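Local coordinates for Rho GTPase-activating protein 15 (PDB 3BYI), which activates GTP hydrolysis by Rho-type GTPases such as RAC1 through its RhoGAP domain, turning them to the inactive GDP-bound state, at residues T8-E11 with K16-I19; Q18-H23 with P36-Q41; C28-S33 with N74-L79. All coordinates share one frame; numbering follows the deposited sequence.

Contact 1. Residues T8-E11 with K16-I19; sequences TLQE and KDQI
Q10 and D17 make the close approach between helix 6-12 and the loop at 16-19. NE2 of Q10 lies 2.9 Å from OD2 of D17. The same NE2 is 3.4 Å from CB of D17, so the amide nitrogen sits beside the root of the aspartate as well as its carboxylate. The rest of the amide stands further back, with CD of Q10 4.0 Å from OD2 of D17. The two flat groups are turned strongly against each other, with 72° between the amide and carboxylate planes. They neither stack nor lie side by side in one plane.

The reach comes from the glutamine. Its CG is anti to the carbonyl carbon (chi1 -84°), and the chain then runs extended to the amide. D17 needs less reach, because its CB already points toward the helix.

This one meeting of amide and carboxylate is the tight part of the contact. Around it the fit is loose. NE2 of Q10 is still 4.4 Å from the backbone O of K16, and the nearest CA atoms, those of Q10 and K16, are 5.7 Å apart. Only 111 Å² is buried, both sides summed. The touching residues lie at the protein surface, and K16 is exposed. Its CB points away from the helix, and its NZ forms a salt bridge with E76.

The contact closes a short connection of four residues between helix 6-12 and the loop that leads to helix 24-31. A backbone bond between L9 and I15 joins the same two parts. On its inner side the loop rests on helix 63-74, where D17 touches N74 and I19 touches V73.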
loop_
_atom_site.group_PDB
_atom_site.type_symbol
_atom_site.label_atom_id
_atom_site.label_comp_id
_atom_site.label_asym_id
_atom_site.label_seq_id
_atom_site.Cartn_x
_atom_site.Cartn_y
_atom_site.Cartn_z
ATOM N N THR A 8 27.988 5.743 8.807
ATOM C CA THR A 8 28.555 5.345 10.099
ATOM C C THR A 8 27.521 4.589 10.954
ATOM O O THR A 8 27.764 3.453 11.364
ATOM C CB THR A 8 29.106 6.558 10.900
ATOM O OG1 THR A 8 30.217 7.142 10.206
ATOM C CG2 THR A 8 29.557 6.120 12.288
ATOM N N LEU A 9 26.363 5.194 11.206
ATOM C CA LEU A 9 25.381 4.576 12.090
ATOM C C LEU A 9 24.940 3.206 11.579
ATOM O O LEU A 9 24.717 2.290 12.377
ATOM C CB LEU A 9 24.188 5.504 12.312
ATOM C CG LEU A 9 24.511 6.719 13.191
ATOM C CD1 LEU A 9 23.449 7.826 13.049
ATOM C CD2 LEU A 9 24.709 6.296 14.654
ATOM N N GLN A 10 24.865 3.058 10.257
ATOM C CA GLN A 10 24.502 1.774 9.627
ATOM C C GLN A 10 25.634 0.768 9.725
ATOM O O GLN A 10 25.392 -0.408 10.016
ATOM C CB GLN A 10 24.119 1.967 8.152
ATOM C CG GLN A 10 22.673 2.372 7.935
ATOM C CD GLN A 10 22.374 2.877 6.529
ATOM O OE1 GLN A 10 23.261 3.329 5.813
ATOM N NE2 GLN A 10 21.099 2.818 6.143
ATOM N N GLU A 11 26.861 1.233 9.465
ATOM C CA GLU A 11 28.068 0.420 9.654
ATOM C C GLU A 11 28.157 -0.009 11.115
ATOM O O GLU A 11 28.002 -1.198 11.425
ATOM C CB GLU A 11 29.332 1.199 9.279
ATOM C CG GLU A 11 29.463 1.551 7.796
ATOM C CD GLU A 11 29.861 0.376 6.929
ATOM O OE1 GLU A 11 30.244 -0.691 7.470
ATOM O OE2 GLU A 11 29.788 0.539 5.693
ATOM N N LYS A 16 19.592 0.402 11.516
ATOM C CA LYS A 16 19.470 -0.696 10.569
ATOM C C LYS A 16 18.955 -0.277 9.196
ATOM O O LYS A 16 19.485 -0.745 8.198
ATOM C CB LYS A 16 18.555 -1.789 11.145
ATOM C CG LYS A 16 19.255 -2.888 11.944
ATOM C CD LYS A 16 18.257 -3.982 12.370
ATOM C CE LYS A 16 18.900 -5.348 12.400
ATOM N NZ LYS A 16 18.357 -6.183 13.505
ATOM N N ASP A 17 17.920 0.572 9.153
ATOM C CA ASP A 17 17.189 0.909 7.894
ATOM C C ASP A 17 16.748 -0.336 7.125
ATOM O O ASP A 17 16.799 -0.391 5.888
ATOM C CB ASP A 17 18.017 1.788 6.965
ATOM C CG ASP A 17 17.682 3.252 7.072
ATOM O OD1 ASP A 17 16.528 3.586 7.347
ATOM O OD2 ASP A 17 18.588 4.073 6.826
ATOM N N GLN A 18 16.288 -1.322 7.880
ATOM C CA GLN A 18 16.114 -2.667 7.380
ATOM C C GLN A 18 14.913 -2.831 6.426
ATOM O O GLN A 18 15.047 -3.515 5.426
ATOM C CB GLN A 18 15.995 -3.621 8.571
ATOM C CG GLN A 18 16.215 -5.074 8.203
ATOM C CD GLN A 18 17.590 -5.324 7.616
ATOM O OE1 GLN A 18 18.597 -5.034 8.248
ATOM N NE2 GLN A 18 17.635 -5.859 6.400
ATOM N N ILE A 19 13.767 -2.204 6.732
ATOM C CA ILE A 19 12.483 -2.536 6.073
ATOM C C ILE A 19 12.053 -1.498 5.051
ATOM O O ILE A 19 11.739 -1.819 3.901
ATOM C CB ILE A 19 11.326 -2.718 7.100
ATOM C CG1 ILE A 19 11.686 -3.732 8.201
ATOM C CG2 ILE A 19 10.049 -3.167 6.400
ATOM C CD1 ILE A 19 11.957 -5.119 7.706
#

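Contact 2. Residues Q18-H23 with P36-Q41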
loop_
_atom_site.group_PDB
_atom_site.type_symbol
_atom_site.label_atom_id
_atom_site.label_comp_id
_atom_site.label_asym_id
_atom_site.label_seq_id
_atom_site.Cartn_x
_atom_site.Cartn_y
_atom_site.Cartn_z
ATOM N N GLN A 18 16.288 -1.322 7.880
ATOM C CA GLN A 18 16.114 -2.667 7.380
ATOM C C GLN A 18 14.913 -2.831 6.426
ATOM O O GLN A 18 15.047 -3.515 5.426
ATOM C CB GLN A 18 15.995 -3.621 8.571
ATOM C CG GLN A 18 16.215 -5.074 8.203
ATOM C CD GLN A 18 17.590 -5.324 7.616
ATOM O OE1 GLN A 18 18.597 -5.034 8.248
ATOM N NE2 GLN A 18 17.635 -5.859 6.400
ATOM N N ILE A 19 13.767 -2.204 6.732
ATOM C CA ILE A 19 12.483 -2.536 6.073
ATOM C C ILE A 19 12.053 -1.498 5.051
ATOM O O ILE A 19 11.739 -1.819 3.901
ATOM C CB ILE A 19 11.326 -2.718 7.100
ATOM C CG1 ILE A 19 11.686 -3.732 8.201
ATOM C CG2 ILE A 19 10.049 -3.167 6.400
ATOM C CD1 ILE A 19 11.957 -5.119 7.706
ATOM N N PHE A 20 11.978 -0.249 5.491
ATOM C CA PHE A 20 11.458 0.811 4.638
ATOM C C PHE A 20 12.545 1.114 3.610
ATOM O O PHE A 20 13.724 1.183 3.972
ATOM C CB PHE A 20 11.103 2.052 5.439
ATOM C CG PHE A 20 9.774 1.973 6.155
ATOM C CD1 PHE A 20 9.559 1.047 7.171
ATOM C CD2 PHE A 20 8.750 2.858 5.848
ATOM C CE1 PHE A 20 8.309 0.991 7.850
ATOM C CE2 PHE A 20 7.516 2.805 6.555
ATOM C CZ PHE A 20 7.321 1.870 7.540
ATOM N N GLY A 21 12.133 1.245 2.345
ATOM C CA GLY A 21 13.033 1.540 1.244
ATOM C C GLY A 21 13.662 0.322 0.588
ATOM O O GLY A 21 14.463 0.478 -0.331
ATOM N N SER A 22 13.372 -0.880 1.101
ATOM C CA SER A 22 13.837 -2.126 0.484
ATOM C C SER A 22 12.754 -2.612 -0.467
ATOM O O SER A 22 11.561 -2.414 -0.211
ATOM C CB SER A 22 14.129 -3.216 1.536
ATOM O OG SER A 22 15.144 -2.834 2.449
ATOM N N HIS A 23 13.172 -3.285 -1.541
ATOM C CA HIS A 23 12.245 -3.907 -2.478
ATOM C C HIS A 23 11.303 -4.827 -1.733
ATOM O O HIS A 23 11.721 -5.523 -0.808
ATOM C CB HIS A 23 12.984 -4.737 -3.561
ATOM C CG HIS A 23 12.188 -4.896 -4.832
ATOM N ND1 HIS A 23 11.269 -5.911 -5.026
ATOM C CD2 HIS A 23 12.133 -4.127 -5.944
ATOM C CE1 HIS A 23 10.719 -5.778 -6.218
ATOM N NE2 HIS A 23 11.225 -4.704 -6.796
ATOM N N PRO A 36 4.437 -8.722 3.521
ATOM C CA PRO A 36 5.177 -8.262 4.684
ATOM C C PRO A 36 4.365 -8.232 5.976
ATOM O O PRO A 36 3.233 -7.764 6.011
ATOM C CB PRO A 36 5.599 -6.838 4.304
ATOM C CG PRO A 36 5.545 -6.804 2.828
ATOM C CD PRO A 36 4.432 -7.720 2.442
ATOM N N TRP A 37 4.969 -8.722 7.037
ATOM C CA TRP A 37 4.381 -8.659 8.375
ATOM C C TRP A 37 3.877 -7.267 8.742
ATOM O O TRP A 37 2.842 -7.155 9.373
ATOM C CB TRP A 37 5.376 -9.120 9.447
ATOM C CG TRP A 37 5.425 -10.565 9.488
ATOM C CD1 TRP A 37 6.428 -11.369 9.048
ATOM C CD2 TRP A 37 4.384 -11.415 9.926
ATOM N NE1 TRP A 37 6.075 -12.675 9.197
ATOM C CE2 TRP A 37 4.826 -12.736 9.747
ATOM C CE3 TRP A 37 3.115 -11.188 10.465
ATOM C CZ2 TRP A 37 4.056 -13.839 10.124
ATOM C CZ3 TRP A 37 2.341 -12.263 10.810
ATOM C CH2 TRP A 37 2.808 -13.583 10.638
ATOM N N PHE A 38 4.623 -6.218 8.389
ATOM C CA PHE A 38 4.226 -4.868 8.783
ATOM C C PHE A 38 2.899 -4.467 8.123
ATOM O O PHE A 38 2.083 -3.795 8.731
ATOM C CB PHE A 38 5.291 -3.828 8.453
ATOM C CG PHE A 38 4.883 -2.406 8.838
ATOM C CD1 PHE A 38 4.726 -2.049 10.168
ATOM C CD2 PHE A 38 4.665 -1.435 7.869
ATOM C CE1 PHE A 38 4.405 -0.722 10.524
ATOM C CE2 PHE A 38 4.316 -0.163 8.222
ATOM C CZ PHE A 38 4.200 0.200 9.549
ATOM N N VAL A 39 2.715 -4.895 6.869
ATOM C CA VAL A 39 1.489 -4.665 6.151
ATOM C C VAL A 39 0.297 -5.380 6.846
ATOM O O VAL A 39 -0.787 -4.828 6.987
ATOM C CB VAL A 39 1.613 -5.097 4.654
ATOM C CG1 VAL A 39 0.217 -5.084 3.936
ATOM C CG2 VAL A 39 2.647 -4.215 3.913
ATOM N N LYS A 40 0.509 -6.616 7.276
ATOM C CA LYS A 40 -0.548 -7.351 7.929
ATOM C C LYS A 40 -0.841 -6.790 9.333
ATOM O O LYS A 40 -1.989 -6.777 9.781
ATOM C CB LYS A 40 -0.231 -8.831 7.938
ATOM C CG LYS A 40 -0.191 -9.452 6.545
ATOM C CD LYS A 40 -0.039 -11.009 6.588
ATOM C CE LYS A 40 1.288 -11.470 7.089
ATOM N NZ LYS A 40 1.461 -12.971 6.967
ATOM N N GLN A 41 0.187 -6.324 10.034
ATOM C CA GLN A 41 -0.013 -5.675 11.329
ATOM C C GLN A 41 -0.861 -4.412 11.237
ATOM O O GLN A 41 -1.677 -4.147 12.114
ATOM C CB GLN A 41 1.296 -5.224 11.929
ATOM C CG GLN A 41 1.863 -6.160 12.869
ATOM C CD GLN A 41 2.903 -5.515 13.726
ATOM O OE1 GLN A 41 3.982 -5.181 13.247
ATOM N NE2 GLN A 41 2.585 -5.339 15.019
#
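F20 occupies the second position of a type II beta turn, I19 to S22, in which G21 has a positive phi of 88° and the closing bond from S22 N to I19 O is weak, while F38 lies in the first turn of helix 37-49, just after the N-cap residue P36.

The contact across the segments is carried by the two phenylalanines, both buried. CZ of F20 comes within 3.7 Å of CE2 of F38. It is also 4.1 Å from CZ of F38, so the outer atom of the F20 ring meets the CE2-CZ bond of F38. CE1 of F20 lies over a face of the F38 ring. The ring centroids are 5.5 Å apart and the planes stand at 59°, an oblique pairing. The side chains themselves cross at about a right angle. The CB of F38 points toward the turn, and CG anti to the backbone N (chi1 179°) sets the ring beside F20. The meeting is wholly apolar, and no hydrogen bond links the segments. Within the turn segment, S22 OG adds a side-chain bond of 3.1 Å to the O of Q18, approaching from above the carbonyl plane.

Both buried rings reach helix 63-74. F20 touches R70 and V73 there, and E102 of helix 89-102. F38 packs on L69 and V73, so V73 is met by both rings. The pair thus fits the turn before helix 24-31 to the start of helix 37-49, with helix 63-74 alongside.

Contact 3. Residues C28-S33 with N74-L79; sequences CERENS and NQEEKL
R30 carries its CG anti to the backbone N (chi1 -168°) and runs extended to NE, while E76 turns CG anti to its carbonyl carbon and is extended beyond it. The two chains approach from opposite directions and meet in a surface salt bridge between two helix ends. Both ends are Schellman motifs. N32 closes helix 24-31 with a positive phi, through S33 N to C28 O and a weak bond from N32 N to E29 O. E76 itself is the positive-phi residue that ends helix 63-74, with its CB pointing toward R30.

The main bond runs from NE of R30 to OE2 of E76, 3.0 Å. It is bent, with an N-H...O angle of 144°, and uses the syn lone pair of OE2, on the side of the other oxygen. A weak second bond joins NH2 of R30 to OE1 of E76 at 3.5 Å. OE2 of E76 meets the edge of the R30 guanidinium, tilted from its plane; the guanidinium and carboxylate planes are 28° apart.

E76 has a stronger polar partner in K16, whose NZ forms a salt bridge with OE1. The carboxylate therefore lies between two basic groups, which would probably help to keep it ionised. An alanine here removes the carboxylate and would probably leave both R30 and K16 without their acidic mate, with the guanidinium freer to turn.

At the end of helix 24-31, E31 fastens the chain that follows. Its OE1 accepts a bond from W37 N, and also one from S33 OG at 3.0 Å, met on the anti side of the carboxylate.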
loop_
_atom_site.group_PDB
_atom_site.type_symbol
_atom_site.label_atom_id
_atom_site.label_comp_id
_atom_site.label_asym_id
_atom_site.label_seq_id
_atom_site.Cartn_x
_atom_site.Cartn_y
_atom_site.Cartn_z
ATOM N N CYS A 28 10.170 -9.558 1.744
ATOM C CA CYS A 28 9.439 -10.802 1.792
ATOM C C CYS A 28 10.384 -11.971 1.854
ATOM O O CYS A 28 10.127 -12.932 2.558
ATOM C CB CYS A 28 8.472 -10.901 0.602
ATOM S SG CYS A 28 6.915 -9.896 0.794
ATOM N N GLU A 29 11.521 -11.879 1.165
ATOM C CA GLU A 29 12.487 -12.988 1.167
ATOM C C GLU A 29 13.081 -13.182 2.572
ATOM O O GLU A 29 13.292 -14.330 3.056
ATOM C CB GLU A 29 13.582 -12.706 0.147
ATOM C CG GLU A 29 14.533 -13.895 -0.191
ATOM C CD GLU A 29 13.898 -14.919 -1.156
ATOM O OE1 GLU A 29 12.766 -14.667 -1.659
ATOM O OE2 GLU A 29 14.543 -15.971 -1.398
ATOM N N ARG A 30 13.371 -12.058 3.220
ATOM C CA ARG A 30 13.925 -12.052 4.580
ATOM C C ARG A 30 12.965 -12.684 5.607
ATOM O O ARG A 30 13.418 -13.394 6.483
ATOM C CB ARG A 30 14.239 -10.619 4.976
ATOM C CG ARG A 30 15.076 -10.443 6.209
ATOM C CD ARG A 30 15.202 -8.966 6.571
ATOM N NE ARG A 30 15.901 -8.764 7.845
ATOM C CZ ARG A 30 17.216 -8.825 7.997
ATOM N NH1 ARG A 30 17.997 -9.109 6.958
ATOM N NH2 ARG A 30 17.763 -8.619 9.194
ATOM N N GLU A 31 11.656 -12.419 5.475
ATOM C CA GLU A 31 10.612 -12.988 6.355
ATOM C C GLU A 31 10.073 -14.334 5.890
ATOM O O GLU A 31 9.277 -14.973 6.613
ATOM C CB GLU A 31 9.403 -12.072 6.430
ATOM C CG GLU A 31 9.673 -10.664 6.813
ATOM C CD GLU A 31 8.426 -9.800 6.725
ATOM O OE1 GLU A 31 7.421 -10.210 6.087
ATOM O OE2 GLU A 31 8.461 -8.715 7.327
ATOM N N ASN A 32 10.486 -14.755 4.695
ATOM C CA ASN A 32 10.011 -15.992 4.098
ATOM C C ASN A 32 8.486 -15.934 3.903
ATOM O O ASN A 32 7.759 -16.858 4.266
ATOM C CB ASN A 32 10.435 -17.186 4.950
ATOM C CG ASN A 32 10.707 -18.420 4.126
ATOM O OD1 ASN A 32 11.409 -18.354 3.111
ATOM N ND2 ASN A 32 10.182 -19.570 4.573
ATOM N N SER A 33 8.041 -14.820 3.325
ATOM C CA SER A 33 6.614 -14.475 3.174
ATOM C C SER A 33 6.348 -14.017 1.733
ATOM O O SER A 33 7.271 -13.880 0.942
ATOM C CB SER A 33 6.223 -13.357 4.152
ATOM O OG SER A 33 6.838 -12.115 3.840
ATOM N N ASN A 74 12.115 -0.225 11.360
ATOM C CA ASN A 74 13.424 -0.347 10.745
ATOM C C ASN A 74 14.486 -0.923 11.700
ATOM O O ASN A 74 15.368 -1.683 11.268
ATOM C CB ASN A 74 13.904 1.014 10.168
ATOM C CG ASN A 74 13.514 1.224 8.705
ATOM O OD1 ASN A 74 13.172 0.289 8.006
ATOM N ND2 ASN A 74 13.595 2.458 8.243
ATOM N N GLN A 75 14.391 -0.555 12.984
ATOM C CA GLN A 75 15.248 -1.117 14.029
ATOM C C GLN A 75 14.932 -2.581 14.314
ATOM O O GLN A 75 15.579 -3.196 15.152
ATOM C CB GLN A 75 15.133 -0.299 15.338
ATOM C CG GLN A 75 15.848 1.068 15.336
ATOM C CD GLN A 75 17.344 0.966 15.060
ATOM O OE1 GLN A 75 17.759 0.732 13.912
ATOM N NE2 GLN A 75 18.168 1.156 16.110
ATOM N N GLU A 76 13.948 -3.130 13.603
ATOM C CA GLU A 76 13.335 -4.424 13.915
ATOM C C GLU A 76 13.098 -4.683 15.411
ATOM O O GLU A 76 13.404 -5.755 15.891
ATOM C CB GLU A 76 14.142 -5.545 13.281
ATOM C CG GLU A 76 14.107 -5.523 11.778
ATOM C CD GLU A 76 15.104 -6.477 11.127
ATOM O OE1 GLU A 76 16.221 -6.710 11.650
ATOM O OE2 GLU A 76 14.770 -6.997 10.056
ATOM N N GLU A 77 12.548 -3.686 16.108
ATOM C CA GLU A 77 12.060 -3.843 17.459
ATOM C C GLU A 77 10.692 -4.501 17.375
ATOM O O GLU A 77 10.061 -4.518 16.308
ATOM C CB GLU A 77 11.983 -2.492 18.197
ATOM C CG GLU A 77 13.300 -1.680 18.178
ATOM N N LYS A 78 10.240 -5.051 18.501
ATOM C CA LYS A 78 8.885 -5.585 18.601
ATOM C C LYS A 78 7.884 -4.424 18.526
ATOM O O LYS A 78 8.027 -3.414 19.195
ATOM C CB LYS A 78 8.702 -6.475 19.844
ATOM C CG LYS A 78 8.994 -5.885 21.183
ATOM C CD LYS A 78 8.790 -6.957 22.257
ATOM C CE LYS A 78 8.491 -6.360 23.628
ATOM N NZ LYS A 78 9.620 -6.552 24.582
ATOM N N LEU A 79 6.929 -4.539 17.619
ATOM C CA LEU A 79 5.898 -3.532 17.466
ATOM C C LEU A 79 4.599 -4.088 18.055
ATOM O O LEU A 79 4.189 -5.202 17.726
ATOM C CB LEU A 79 5.741 -3.133 15.997
ATOM C CG LEU A 79 4.766 -1.996 15.706
ATOM C CD1 LEU A 79 5.218 -0.724 16.436
ATOM C CD2 LEU A 79 4.675 -1.789 14.205
#

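The three contacts lie on the same side of the chain's centre. Contact 1 comes first along the chain and is the outermost, about 23 Å from that centre. It shares Q18 and I19 with contact 2, and lies about 15 Å from contact 2 and 14 Å from contact 3, centre to centre. Contacts 2 and 3 are about 7 Å apart, and their segments alternate. N74 OD1 ties all three together, accepting bonds from the backbone N of I19 and of F20. Contact 2 is buried; contacts 1 and 3 are at the surface. Together they fit helix 6-12 and the loop after it against helices 24-31, 37-49 and 63-74, away from the predicted arginine finger, R58.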